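Local coordinates for 3'3'-cGAMP-specific phosphodiesterase 3 (Vibrio cholerae O1 biovar El Tor str. N16961, PDB 5Z7C), which belongs to the HD-domain superfamily and folds as a single, mainly helical chain with two HD-domain regions, one of them partial, at residues 28-33 with 42-47; 70-75 with 197-202; 323-328 with 364-369. The protein carries 2 engineered substitutions. All coordinates share one frame; numbering follows the deposited sequence.

Contact 1: residues 28-33 with 42-47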
ATOM      1  N   SER A  28      -3.233  -8.449   0.003  1.00 49.88           N
ATOM      2  CA  SER A  28      -2.279  -8.165  -1.019  1.00 46.61           C
ATOM      3  C   SER A  28      -1.955  -6.715  -1.120  1.00 47.11           C
ATOM      4  O   SER A  28      -0.828  -6.338  -1.258  1.00 53.43           O
ATOM      5  CB  SER A  28      -2.859  -8.605  -2.331  1.00 44.53           C
ATOM      6  OG  SER A  28      -2.494  -9.924  -2.598  1.00 73.75           O
ATOM      7  N   LEU A  29      -2.979  -5.901  -1.149  1.00 47.31           N
ATOM      8  CA  LEU A  29      -2.811  -4.487  -1.260  1.00 49.80           C
ATOM      9  C   LEU A  29      -2.136  -3.982  -0.036  1.00 54.80           C
ATOM     10  O   LEU A  29      -1.368  -3.071  -0.076  1.00 60.30           O
ATOM     11  CB  LEU A  29      -4.148  -3.810  -1.415  1.00 46.72           C
ATOM     12  CG  LEU A  29      -4.811  -3.950  -2.764  1.00 49.03           C
ATOM     13  CD1 LEU A  29      -5.941  -3.023  -2.902  1.00 48.73           C
ATOM     14  CD2 LEU A  29      -3.841  -3.762  -3.863  1.00 44.79           C
ATOM     15  N   THR A  30      -2.508  -4.548   1.080  1.00 66.36           N
ATOM     16  CA  THR A  30      -1.973  -4.135   2.344  1.00 64.09           C
ATOM     17  C   THR A  30      -0.498  -4.439   2.436  1.00 69.59           C
ATOM     18  O   THR A  30       0.272  -3.640   2.921  1.00 68.97           O
ATOM     19  CB  THR A  30      -2.849  -4.695   3.477  1.00 61.92           C
ATOM     20  OG1 THR A  30      -4.161  -4.176   3.339  1.00 64.68           O
ATOM     21  CG2 THR A  30      -2.337  -4.420   4.866  1.00 64.93           C
ATOM     22  N   THR A  31      -0.126  -5.615   1.996  1.00 65.08           N
ATOM     23  CA  THR A  31       1.246  -6.008   2.046  1.00 68.69           C
ATOM     24  C   THR A  31       2.086  -5.097   1.206  1.00 74.69           C
ATOM     25  O   THR A  31       3.179  -4.741   1.585  1.00 82.79           O
ATOM     26  CB  THR A  31       1.379  -7.387   1.504  1.00 69.89           C
ATOM     27  OG1 THR A  31       0.616  -8.249   2.329  1.00 77.97           O
ATOM     28  CG2 THR A  31       2.793  -7.840   1.533  1.00 69.57           C
ATOM     29  N   ALA A  32       1.623  -4.791   0.018  1.00 69.56           N
ATOM     30  CA  ALA A  32       2.406  -3.973  -0.862  1.00 66.25           C
ATOM     31  C   ALA A  32       2.607  -2.568  -0.357  1.00 68.55           C
ATOM     32  O   ALA A  32       3.711  -2.077  -0.332  1.00 78.47           O
ATOM     33  CB  ALA A  32       1.772  -3.949  -2.189  1.00 63.09           C
ATOM     34  N   LEU A  33       1.545  -1.911   0.022  1.00 79.22           N
ATOM     35  CA  LEU A  33       1.678  -0.562   0.483  1.00 82.05           C
ATOM     36  C   LEU A  33       2.501  -0.569   1.755  1.00 94.74           C
ATOM     37  O   LEU A  33       2.975   0.456   2.197  1.00 98.97           O
ATOM     38  CB  LEU A  33       0.318   0.081   0.678  1.00 81.43           C
ATOM     39  CG  LEU A  33       0.227   1.564   0.988  1.00 87.94           C
ATOM     40  CD1 LEU A  33      -1.013   2.152   0.385  1.00 88.39           C
ATOM     41  CD2 LEU A  33       0.223   1.812   2.458  1.00 88.64           C
ATOM     42  N   GLU A  42       6.424  -8.554   5.557  1.00102.09           N
ATOM     43  CA  GLU A  42       5.011  -8.821   5.688  1.00 93.67           C
ATOM     44  C   GLU A  42       4.807  -8.525   7.134  1.00 86.53           C
ATOM     45  O   GLU A  42       4.644  -9.397   7.954  1.00 81.78           O
ATOM     46  CB  GLU A  42       4.682 -10.274   5.377  1.00 95.74           C
ATOM     47  CG  GLU A  42       4.882 -10.711   3.956  1.00 97.13           C
ATOM     48  CD  GLU A  42       4.597 -12.178   3.775  1.00 98.00           C
ATOM     49  OE1 GLU A  42       4.431 -12.876   4.783  1.00 96.05           O
ATOM     50  OE2 GLU A  42       4.525 -12.636   2.623  1.00 98.14           O
ATOM     51  N   HIS A  43       4.903  -7.254   7.450  1.00 69.92           N
ATOM     52  CA  HIS A  43       4.613  -6.810   8.768  1.00 60.98           C
ATOM     53  C   HIS A  43       3.143  -6.801   9.076  1.00 57.23           C
ATOM     54  O   HIS A  43       2.728  -7.277  10.101  1.00 57.03           O
ATOM     55  CB  HIS A  43       5.179  -5.420   8.948  1.00 58.68           C
ATOM     56  CG  HIS A  43       4.825  -4.810  10.251  1.00 58.06           C
ATOM     57  ND1 HIS A  43       5.220  -5.358  11.442  1.00 54.61           N
ATOM     58  CD2 HIS A  43       4.077  -3.733  10.556  1.00 54.22           C
ATOM     59  CE1 HIS A  43       4.740  -4.636  12.427  1.00 54.29           C
ATOM     60  NE2 HIS A  43       4.045  -3.643  11.917  1.00 55.30           N
ATOM     61  N   CYS A  44       2.343  -6.256   8.186  1.00 64.99           N
ATOM     62  CA  CYS A  44       0.926  -6.153   8.445  1.00 63.18           C
ATOM     63  C   CYS A  44       0.358  -7.518   8.617  1.00 63.35           C
ATOM     64  O   CYS A  44      -0.499  -7.722   9.442  1.00 67.63           O
ATOM     65  CB  CYS A  44       0.210  -5.465   7.307  1.00 57.54           C
ATOM     66  SG  CYS A  44      -0.074  -3.759   7.630  1.00 93.29           S
ATOM     67  N   ILE A  45       0.847  -8.461   7.844  1.00 45.27           N
ATOM     68  CA  ILE A  45       0.300  -9.778   7.887  1.00 46.13           C
ATOM     69  C   ILE A  45       0.486 -10.389   9.234  1.00 49.90           C
ATOM     70  O   ILE A  45      -0.404 -11.004   9.747  1.00 53.19           O
ATOM     71  CB  ILE A  45       0.944 -10.645   6.844  1.00 57.12           C
ATOM     72  CG1 ILE A  45       0.650 -10.084   5.471  1.00 65.15           C
ATOM     73  CG2 ILE A  45       0.369 -11.986   6.869  1.00 53.19           C
ATOM     74  CD1 ILE A  45      -0.787  -9.830   5.250  1.00 66.15           C
ATOM     75  N   ARG A  46       1.666 -10.224   9.793  1.00 62.68           N
ATOM     76  CA  ARG A  46       1.997 -10.735  11.105  1.00 61.02           C
ATOM     77  C   ARG A  46       1.200 -10.116  12.223  1.00 59.31           C
ATOM     78  O   ARG A  46       0.874 -10.784  13.167  1.00 54.91           O
ATOM     79  CB  ARG A  46       3.477 -10.621  11.356  1.00 56.66           C
ATOM     80  CG  ARG A  46       4.263 -11.611  10.555  1.00 67.25           C
ATOM     81  CD  ARG A  46       5.730 -11.597  10.882  1.00 73.56           C
ATOM     82  NE  ARG A  46       6.270 -10.259  10.827  1.00 73.56           N
ATOM     83  CZ  ARG A  46       6.887  -9.751   9.777  1.00 78.06           C
ATOM     84  NH1 ARG A  46       7.054 -10.468   8.691  1.00 84.23           N
ATOM     85  NH2 ARG A  46       7.333  -8.523   9.821  1.00 76.81           N
ATOM     86  N   CYS A  47       0.905  -8.839  12.134  1.00 57.01           N
ATOM     87  CA  CYS A  47       0.095  -8.217  13.147  1.00 55.98           C
ATOM     88  C   CYS A  47      -1.253  -8.819  13.134  1.00 54.87           C
ATOM     89  O   CYS A  47      -1.861  -8.992  14.155  1.00 59.02           O
ATOM     90  CB  CYS A  47      -0.070  -6.744  12.887  1.00 50.64           C
ATOM     91  SG  CYS A  47       1.493  -5.815  12.963  1.00 71.30           S
TER
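Thr30 and Cys44 form the tight, buried side of a helix-loop-helix pair, in which helix 22-35 packs on the next helix in the chain, 43-56. Both side chains leave their backbones toward the opposing helix. The methyl CG2 of Thr30 lies over the cysteine side chain, 3.6 Å from Cys44 SG and 3.7 Å from Cys44 CB, so it covers both atoms rather than only the sulfur. The threonine torsion explains this: CG2 is anti to the backbone N, while OG1 (chi1 -61°) turns back beside that N and bonds to the carbonyl oxygen of Met26 one turn earlier. The polar branch is thus satisfied within its own helix, and the methyl is left for the contact.

Next to this pair, Ile45 brings the far end of its chain across Thr31. Ile45 CD1 and CG1 each sit 3.6 Å from Thr31 OG1, a van der Waals approach to an oxygen that is hydrogen-bonded to the carbonyl of Ile27.

On the other flank the packing opens toward solvent. The backbones are nearest there, with 5.9 Å between Thr31 CA and Glu42 CA, yet the side chains meet more loosely: only the aliphatic part of the glutamate takes part, and both residues are partly exposed. No hydrogen bond joins the two segments directly. Asp34, near the end of helix 22-35, accepts with OD2 a bond from Cys44 N and a weak one from His43 N, at the start of the next helix. Behind the helix, Asp206 binds both His43 and Arg46 and ties 43-56 to helix 194-211. On this looser side, Thr31 CG2 stands 4.3 Å from Glu42 CG.

Contact 2: residues 70-75 with 197-202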
ATOM      1  N   PHE A  70      -9.793  -6.367   9.827  1.00 44.75           N
ATOM      2  CA  PHE A  70      -9.519  -5.231   9.008  1.00 49.14           C
ATOM      3  C   PHE A  70      -8.768  -4.099   9.678  1.00 48.65           C
ATOM      4  O   PHE A  70      -7.914  -3.503   9.080  1.00 49.34           O
ATOM      5  CB  PHE A  70     -10.752  -4.841   8.223  1.00 39.51           C
ATOM      6  CG  PHE A  70     -11.137  -5.876   7.220  1.00 43.09           C
ATOM      7  CD1 PHE A  70     -10.338  -6.143   6.164  1.00 40.17           C
ATOM      8  CD2 PHE A  70     -12.263  -6.612   7.366  1.00 44.27           C
ATOM      9  CE1 PHE A  70     -10.670  -7.088   5.281  1.00 43.41           C
ATOM     10  CE2 PHE A  70     -12.582  -7.558   6.469  1.00 46.23           C
ATOM     11  CZ  PHE A  70     -11.785  -7.794   5.437  1.00 47.68           C
ATOM     12  N   THR A  71      -9.047  -3.844  10.942  1.00 45.69           N
ATOM     13  CA  THR A  71      -8.376  -2.780  11.629  1.00 43.49           C
ATOM     14  C   THR A  71      -6.922  -3.130  11.597  1.00 44.60           C
ATOM     15  O   THR A  71      -6.100  -2.290  11.353  1.00 42.86           O
ATOM     16  CB  THR A  71      -8.849  -2.692  13.076  1.00 41.32           C
ATOM     17  OG1 THR A  71     -10.148  -2.147  13.110  1.00 41.56           O
ATOM     18  CG2 THR A  71      -8.010  -1.796  13.868  1.00 41.14           C
ATOM     19  N   LEU A  72      -6.602  -4.379  11.843  1.00 47.55           N
ATOM     20  CA  LEU A  72      -5.224  -4.785  11.883  1.00 44.94           C
ATOM     21  C   LEU A  72      -4.533  -4.622  10.569  1.00 48.39           C
ATOM     22  O   LEU A  72      -3.407  -4.229  10.516  1.00 52.25           O
ATOM     23  CB  LEU A  72      -5.117  -6.234  12.294  1.00 45.89           C
ATOM     24  CG  LEU A  72      -5.457  -6.553  13.732  1.00 48.16           C
ATOM     25  CD1 LEU A  72      -5.767  -7.980  13.858  1.00 49.71           C
ATOM     26  CD2 LEU A  72      -4.317  -6.213  14.618  1.00 48.25           C
ATOM     27  N   LEU A  73      -5.194  -5.011   9.507  1.00 47.01           N
ATOM     28  CA  LEU A  73      -4.671  -4.902   8.167  1.00 47.69           C
ATOM     29  C   LEU A  73      -4.485  -3.488   7.692  1.00 45.49           C
ATOM     30  O   LEU A  73      -3.562  -3.178   7.011  1.00 45.09           O
ATOM     31  CB  LEU A  73      -5.582  -5.660   7.218  1.00 48.68           C
ATOM     32  CG  LEU A  73      -5.732  -7.164   7.326  1.00 48.98           C
ATOM     33  CD1 LEU A  73      -6.754  -7.660   6.418  1.00 53.88           C
ATOM     34  CD2 LEU A  73      -4.469  -7.836   7.047  1.00 43.48           C
ATOM     35  N   LEU A  74      -5.387  -2.629   8.077  1.00 47.56           N
ATOM     36  CA  LEU A  74      -5.443  -1.283   7.591  1.00 48.74           C
ATOM     37  C   LEU A  74      -4.894  -0.245   8.531  1.00 52.63           C
ATOM     38  O   LEU A  74      -5.180   0.909   8.371  1.00 52.29           O
ATOM     39  CB  LEU A  74      -6.873  -0.919   7.318  1.00 47.20           C
ATOM     40  CG  LEU A  74      -7.525  -1.533   6.107  1.00 52.20           C
ATOM     41  CD1 LEU A  74      -8.922  -1.080   6.083  1.00 52.13           C
ATOM     42  CD2 LEU A  74      -6.825  -1.071   4.903  1.00 54.24           C
ATOM     43  N   LYS A  75      -4.109  -0.635   9.506  1.00 54.50           N
ATOM     44  CA  LYS A  75      -3.689   0.301  10.522  1.00 57.57           C
ATOM     45  C   LYS A  75      -2.861   1.458   9.993  1.00 61.74           C
ATOM     46  O   LYS A  75      -2.976   2.573  10.445  1.00 55.34           O
ATOM     47  CB  LYS A  75      -2.971  -0.416  11.645  1.00 52.83           C
ATOM     48  CG  LYS A  75      -1.696  -0.994  11.253  1.00 53.69           C
ATOM     49  CD  LYS A  75      -1.326  -2.096  12.168  1.00 57.86           C
ATOM     50  CE  LYS A  75       0.110  -2.053  12.509  1.00 61.35           C
ATOM     51  NZ  LYS A  75       0.934  -2.586  11.428  1.00 63.93           N
ATOM     52  N   ARG A 197      -6.021  -1.125  20.956  1.00 48.78           N
ATOM     53  CA  ARG A 197      -5.207  -1.704  21.976  1.00 51.14           C
ATOM     54  C   ARG A 197      -4.593  -2.983  21.502  1.00 47.84           C
ATOM     55  O   ARG A 197      -3.446  -3.246  21.740  1.00 45.56           O
ATOM     56  CB  ARG A 197      -6.049  -1.954  23.207  1.00 56.47           C
ATOM     57  CG  ARG A 197      -5.887  -0.925  24.286  1.00 52.09           C
ATOM     58  CD  ARG A 197      -7.190  -0.351  24.664  1.00 51.23           C
ATOM     59  NE  ARG A 197      -7.955  -1.311  25.413  1.00 60.43           N
ATOM     60  CZ  ARG A 197      -9.255  -1.250  25.597  1.00 59.91           C
ATOM     61  NH1 ARG A 197      -9.944  -0.264  25.081  1.00 56.54           N
ATOM     62  NH2 ARG A 197      -9.854  -2.169  26.308  1.00 58.40           N
ATOM     63  N   ILE A 198      -5.388  -3.816  20.871  1.00 49.95           N
ATOM     64  CA  ILE A 198      -4.880  -5.043  20.315  1.00 51.35           C
ATOM     65  C   ILE A 198      -3.911  -4.768  19.216  1.00 49.73           C
ATOM     66  O   ILE A 198      -2.891  -5.400  19.112  1.00 50.81           O
ATOM     67  CB  ILE A 198      -6.016  -5.870  19.749  1.00 52.90           C
ATOM     68  CG1 ILE A 198      -6.987  -6.229  20.849  1.00 53.15           C
ATOM     69  CG2 ILE A 198      -5.515  -7.127  19.145  1.00 48.28           C
ATOM     70  CD1 ILE A 198      -8.230  -6.785  20.347  1.00 52.17           C
ATOM     71  N   ALA A 199      -4.275  -3.843  18.355  1.00 44.51           N
ATOM     72  CA  ALA A 199      -3.449  -3.556  17.218  1.00 44.24           C
ATOM     73  C   ALA A 199      -2.116  -2.991  17.570  1.00 45.28           C
ATOM     74  O   ALA A 199      -1.122  -3.409  17.030  1.00 45.56           O
ATOM     75  CB  ALA A 199      -4.154  -2.648  16.306  1.00 42.12           C
ATOM     76  N   LEU A 200      -2.089  -2.016  18.455  1.00 50.88           N
ATOM     77  CA  LEU A 200      -0.834  -1.413  18.823  1.00 47.99           C
ATOM     78  C   LEU A 200       0.063  -2.406  19.472  1.00 51.57           C
ATOM     79  O   LEU A 200       1.235  -2.469  19.206  1.00 47.54           O
ATOM     80  CB  LEU A 200      -1.076  -0.269  19.781  1.00 49.22           C
ATOM     81  CG  LEU A 200       0.121   0.473  20.358  1.00 55.83           C
ATOM     82  CD1 LEU A 200       0.815   1.098  19.243  1.00 54.74           C
ATOM     83  CD2 LEU A 200      -0.263   1.514  21.332  1.00 47.98           C
ATOM     84  N   LEU A 201      -0.509  -3.179  20.355  1.00 51.20           N
ATOM     85  CA  LEU A 201       0.238  -4.182  21.035  1.00 50.32           C
ATOM     86  C   LEU A 201       0.742  -5.193  20.063  1.00 58.32           C
ATOM     87  O   LEU A 201       1.876  -5.604  20.118  1.00 59.19           O
ATOM     88  CB  LEU A 201      -0.654  -4.858  22.036  1.00 51.45           C
ATOM     89  CG  LEU A 201      -0.118  -6.143  22.615  1.00 53.93           C
ATOM     90  CD1 LEU A 201       1.279  -5.993  23.018  1.00 51.25           C
ATOM     91  CD2 LEU A 201      -0.944  -6.486  23.759  1.00 56.03           C
ATOM     92  N   ALA A 202      -0.115  -5.593  19.152  1.00 55.67           N
ATOM     93  CA  ALA A 202       0.259  -6.596  18.200  1.00 54.69           C
ATOM     94  C   ALA A 202       1.390  -6.081  17.402  1.00 55.35           C
ATOM     95  O   ALA A 202       2.312  -6.792  17.106  1.00 60.31           O
ATOM     96  CB  ALA A 202      -0.856  -6.855  17.315  1.00 56.40           C
TER
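Leu72 reaches from the last turn of helix 62-73 onto helix 194-211, a buried helix-to-helix contact in the mainly helical fold that joins two helices far apart in the sequence; 194-211 falls in the range of the first, partial HD match. The leucine points one branch at its partner. Its CD2 methyl comes down on Ala199, 3.8 Å from Ala199 CA and 3.9 Å from Ala199 CB, and so rests on the backbone of the helix as much as on the alanine methyl. Leu72 does not leave its backbone straight at the other helix; the side chain bends over to it. CG is anti to the carbonyl carbon (chi1 -70°), and the second torsion (chi2 160°) runs CD1 on, roughly anti to CA, and turns the other branch, CD2, onto Ala199.

Ala199 answers from the other side with its CB pointing toward helix 62-73. Ala202, three residues later on the same face, points the same way, so that CD2 lies over a surface made by two small residues. The absence of longer side chains at these positions lets the backbones come near, with 5.8 Å between Leu72 CA and Ala199 CA.

Thr71 and Lys75 also direct their CB atoms toward helix 194-211 but stay at the margins. The hydroxyl of Thr71 is occupied by the carbonyl of Asp67 in its own helix, while the lysine chain runs beside Gln203, just past the second segment. No hydrogen bond crosses between the segments, and the interaction is purely apolar. Leu174 from a loop touches Ala199, whereas Ile50 of helix 43-56 touches Ala202, which brings a third helix against this junction. The second and looser methyl pair is Leu72 CD2 with Ala202 CB, 4.4 Å apart.

Contact 3: residues 323-328 with 364-369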
ATOM      1  N   ARG A 323      -7.074  -1.014 -16.628  1.00 44.31           N
ATOM      2  CA  ARG A 323      -6.994   0.299 -16.063  1.00 40.70           C
ATOM      3  C   ARG A 323      -6.805   0.331 -14.584  1.00 38.75           C
ATOM      4  O   ARG A 323      -6.086   1.135 -14.096  1.00 41.74           O
ATOM      5  CB  ARG A 323      -8.203   1.101 -16.466  1.00 40.10           C
ATOM      6  CG  ARG A 323      -8.214   1.391 -17.908  1.00 45.32           C
ATOM      7  CD  ARG A 323      -9.270   2.338 -18.274  1.00 44.60           C
ATOM      8  NE  ARG A 323     -10.584   1.784 -18.059  1.00 50.95           N
ATOM      9  CZ  ARG A 323     -11.326   1.225 -18.999  1.00 51.16           C
ATOM     10  NH1 ARG A 323     -10.888   1.121 -20.226  1.00 54.19           N
ATOM     11  NH2 ARG A 323     -12.508   0.758 -18.703  1.00 52.97           N
ATOM     12  N   ARG A 324      -7.512  -0.501 -13.859  1.00 48.65           N
ATOM     13  CA  ARG A 324      -7.274  -0.632 -12.444  1.00 48.06           C
ATOM     14  C   ARG A 324      -5.925  -1.197 -12.165  1.00 47.54           C
ATOM     15  O   ARG A 324      -5.240  -0.760 -11.292  1.00 46.33           O
ATOM     16  CB  ARG A 324      -8.331  -1.497 -11.819  1.00 44.71           C
ATOM     17  CG  ARG A 324      -9.675  -1.204 -12.327  1.00 45.28           C
ATOM     18  CD  ARG A 324     -10.713  -1.793 -11.447  1.00 45.25           C
ATOM     19  NE  ARG A 324     -11.959  -1.072 -11.578  1.00 47.12           N
ATOM     20  CZ  ARG A 324     -13.132  -1.647 -11.731  1.00 50.49           C
ATOM     21  NH1 ARG A 324     -13.217  -2.948 -11.781  1.00 46.64           N
ATOM     22  NH2 ARG A 324     -14.208  -0.915 -11.845  1.00 50.33           N
ATOM     23  N   ALA A 325      -5.548  -2.181 -12.930  1.00 40.89           N
ATOM     24  CA  ALA A 325      -4.314  -2.863 -12.706  1.00 42.89           C
ATOM     25  C   ALA A 325      -3.205  -1.882 -12.861  1.00 48.06           C
ATOM     26  O   ALA A 325      -2.195  -1.990 -12.222  1.00 49.39           O
ATOM     27  CB  ALA A 325      -4.165  -3.953 -13.673  1.00 43.21           C
ATOM     28  N   ALA A 326      -3.382  -0.937 -13.759  1.00 49.49           N
ATOM     29  CA  ALA A 326      -2.329  -0.003 -14.076  1.00 48.11           C
ATOM     30  C   ALA A 326      -1.974   0.848 -12.904  1.00 46.42           C
ATOM     31  O   ALA A 326      -0.823   1.080 -12.647  1.00 44.46           O
ATOM     32  CB  ALA A 326      -2.736   0.846 -15.208  1.00 46.30           C
ATOM     33  N   LEU A 327      -2.972   1.362 -12.221  1.00 43.91           N
ATOM     34  CA  LEU A 327      -2.748   2.049 -10.983  1.00 45.72           C
ATOM     35  C   LEU A 327      -2.221   1.136  -9.898  1.00 49.07           C
ATOM     36  O   LEU A 327      -1.294   1.471  -9.210  1.00 47.17           O
ATOM     37  CB  LEU A 327      -4.036   2.707 -10.538  1.00 45.81           C
ATOM     38  CG  LEU A 327      -4.177   3.037  -9.067  1.00 45.84           C
ATOM     39  CD1 LEU A 327      -2.938   3.632  -8.566  1.00 40.92           C
ATOM     40  CD2 LEU A 327      -5.326   3.911  -8.774  1.00 44.90           C
ATOM     41  N   LEU A 328      -2.817  -0.025  -9.739  1.00 48.91           N
ATOM     42  CA  LEU A 328      -2.447  -0.884  -8.641  1.00 50.25           C
ATOM     43  C   LEU A 328      -1.030  -1.382  -8.674  1.00 53.59           C
ATOM     44  O   LEU A 328      -0.416  -1.498  -7.648  1.00 57.92           O
ATOM     45  CB  LEU A 328      -3.401  -2.050  -8.496  1.00 53.36           C
ATOM     46  CG  LEU A 328      -4.841  -1.729  -8.143  1.00 50.52           C
ATOM     47  CD1 LEU A 328      -5.611  -2.964  -7.907  1.00 44.15           C
ATOM     48  CD2 LEU A 328      -4.963  -0.803  -7.007  1.00 45.77           C
ATOM     49  N   GLN A 364       4.662 -10.518 -11.395  1.00 73.93           N
ATOM     50  CA  GLN A 364       4.319 -11.171 -10.172  1.00 72.35           C
ATOM     51  C   GLN A 364       3.190 -10.457  -9.500  1.00 70.21           C
ATOM     52  O   GLN A 364       2.256 -11.073  -9.063  1.00 73.69           O
ATOM     53  CB  GLN A 364       5.514 -11.198  -9.248  1.00 73.58           C
ATOM     54  CG  GLN A 364       6.556 -12.190  -9.638  1.00 80.65           C
ATOM     55  CD  GLN A 364       7.872 -11.878  -8.994  1.00 91.62           C
ATOM     56  OE1 GLN A 364       7.907 -11.371  -7.884  1.00 97.73           O
ATOM     57  NE2 GLN A 364       8.965 -12.163  -9.683  1.00 90.09           N
ATOM     58  N   ILE A 365       3.284  -9.155  -9.397  1.00 62.75           N
ATOM     59  CA  ILE A 365       2.279  -8.412  -8.691  1.00 62.32           C
ATOM     60  C   ILE A 365       0.939  -8.547  -9.358  1.00 65.69           C
ATOM     61  O   ILE A 365      -0.079  -8.546  -8.710  1.00 67.81           O
ATOM     62  CB  ILE A 365       2.640  -6.956  -8.564  1.00 63.21           C
ATOM     63  CG1 ILE A 365       1.628  -6.266  -7.678  1.00 69.99           C
ATOM     64  CG2 ILE A 365       2.607  -6.297  -9.886  1.00 65.14           C
ATOM     65  CD1 ILE A 365       2.161  -5.077  -6.972  1.00 77.01           C
ATOM     66  N   LEU A 366       0.936  -8.603 -10.667  1.00 63.84           N
ATOM     67  CA  LEU A 366      -0.302  -8.717 -11.401  1.00 65.46           C
ATOM     68  C   LEU A 366      -1.010 -10.012 -11.136  1.00 70.39           C
ATOM     69  O   LEU A 366      -2.218 -10.068 -11.046  1.00 69.69           O
ATOM     70  CB  LEU A 366      -0.040  -8.558 -12.879  1.00 62.51           C
ATOM     71  CG  LEU A 366       0.107  -7.109 -13.281  1.00 60.96           C
ATOM     72  CD1 LEU A 366       0.182  -7.029 -14.748  1.00 60.83           C
ATOM     73  CD2 LEU A 366      -1.049  -6.330 -12.774  1.00 55.55           C
ATOM     74  N   TYR A 367      -0.230 -11.065 -11.050  1.00 78.48           N
ATOM     75  CA  TYR A 367      -0.758 -12.374 -10.845  1.00 74.24           C
ATOM     76  C   TYR A 367      -1.455 -12.378  -9.526  1.00 73.25           C
ATOM     77  O   TYR A 367      -2.540 -12.899  -9.394  1.00 77.59           O
ATOM     78  CB  TYR A 367       0.400 -13.336 -10.802  1.00 80.21           C
ATOM     79  CG  TYR A 367       0.033 -14.718 -10.387  1.00 85.57           C
ATOM     80  CD1 TYR A 367       0.004 -15.069  -9.060  1.00 82.61           C
ATOM     81  CD2 TYR A 367      -0.270 -15.677 -11.321  1.00 88.25           C
ATOM     82  CE1 TYR A 367      -0.325 -16.321  -8.676  1.00 85.15           C
ATOM     83  CE2 TYR A 367      -0.602 -16.933 -10.947  1.00 90.32           C
ATOM     84  CZ  TYR A 367      -0.630 -17.253  -9.622  1.00 90.90           C
ATOM     85  OH  TYR A 367      -0.961 -18.523  -9.243  1.00 92.94           O
ATOM     86  N   LYS A 368      -0.821 -11.797  -8.535  1.00 61.45           N
ATOM     87  CA  LYS A 368      -1.422 -11.720  -7.231  1.00 63.57           C
ATOM     88  C   LYS A 368      -2.668 -10.898  -7.276  1.00 65.55           C
ATOM     89  O   LYS A 368      -3.579 -11.110  -6.523  1.00 67.46           O
ATOM     90  CB  LYS A 368      -0.474 -11.075  -6.251  1.00 67.70           C
ATOM     91  CG  LYS A 368       0.470 -12.027  -5.586  1.00 76.19           C
ATOM     92  CD  LYS A 368       1.521 -11.282  -4.797  1.00 83.74           C
ATOM     93  CE  LYS A 368       0.884 -10.265  -3.874  1.00 86.07           C
ATOM     94  NZ  LYS A 368       1.752  -9.861  -2.741  1.00 84.74           N
ATOM     95  N   LEU A 369      -2.630  -9.846  -8.057  1.00 73.69           N
ATOM     96  CA  LEU A 369      -3.760  -8.948  -8.210  1.00 74.57           C
ATOM     97  C   LEU A 369      -4.990  -9.393  -8.968  1.00 73.59           C
ATOM     98  O   LEU A 369      -6.092  -9.050  -8.619  1.00 76.66           O
ATOM     99  CB  LEU A 369      -3.283  -7.615  -8.757  1.00 78.38           C
ATOM    100  CG  LEU A 369      -2.364  -6.809  -7.864  1.00 76.44           C
ATOM    101  CD1 LEU A 369      -1.855  -5.598  -8.570  1.00 75.77           C
ATOM    102  CD2 LEU A 369      -3.134  -6.404  -6.677  1.00 76.43           C
TER
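Leu328 and Leu369 meet with no flat side-chain group between them; aliphatic side chains make the contacts between helices 316-328 and 358-369. The guanidinium groups of this region lie elsewhere: Arg324 is held in salt bridges by Glu277 and Asp273, and Arg323 by Asp306, while the ring of Tyr367 sits on the exposed side of its helix.

Across the contact, Leu369 CD1 packs against Leu328 CB at 3.9 Å, so that a methyl end meets the base of the opposing side chain. Both leucines leave the backbone toward each other. Ala325, one turn earlier, receives Leu366 in a similar way: Leu366 CD2 touches Ala325 CB at 4.0 Å. The CB of Leu366 is not aimed at helix 316-328, but its chain, with CG anti to the carbonyl carbon (chi1 -80°), carries CD2 across to the alanine. Ile365 adds a looser touch, its CD1 lying 4.5 Å from Leu328 O.

The axes of the two short segments pass 10.7 Å apart, with 126° between their N-to-C directions. This is a wide separation, bridged by leucine ends and without a hydrogen bond between the segments. Helix 397-416 closes one side, with Ile407 on Ala325 and both Met403 and Thr404 on Leu366; Leu29 of helix 22-35 touches Leu369. Helix 316-328 runs directly into His329, the first residue of the His-Asp pair that names the family, and such a buried helix pair, next in sequence to that motif, fits the helical HD domain, here with the sequence marks of the HD-GYP type.

How the contacts relate
The contacts come in series along the chain, each closing before the next opens. Contact 1 lies between the other two: its centre is about 12 Å from that of contact 2 and about 16 Å from that of contact 3, whereas contacts 2 and 3 are about 26 Å apart, on opposite sides of the chain's centre, and do not touch. Helix 43-56 of contact 1 is followed in the chain by helix 62-73 of contact 2, and Lys75 packs beside His43 and Cys47. On the other flank, Ser28 and Leu29 meet Lys368 and Leu369. Helices 22-35 and 43-56 thus lie between contacts 2 and 3, consistent with a bridge between the two HD-like parts.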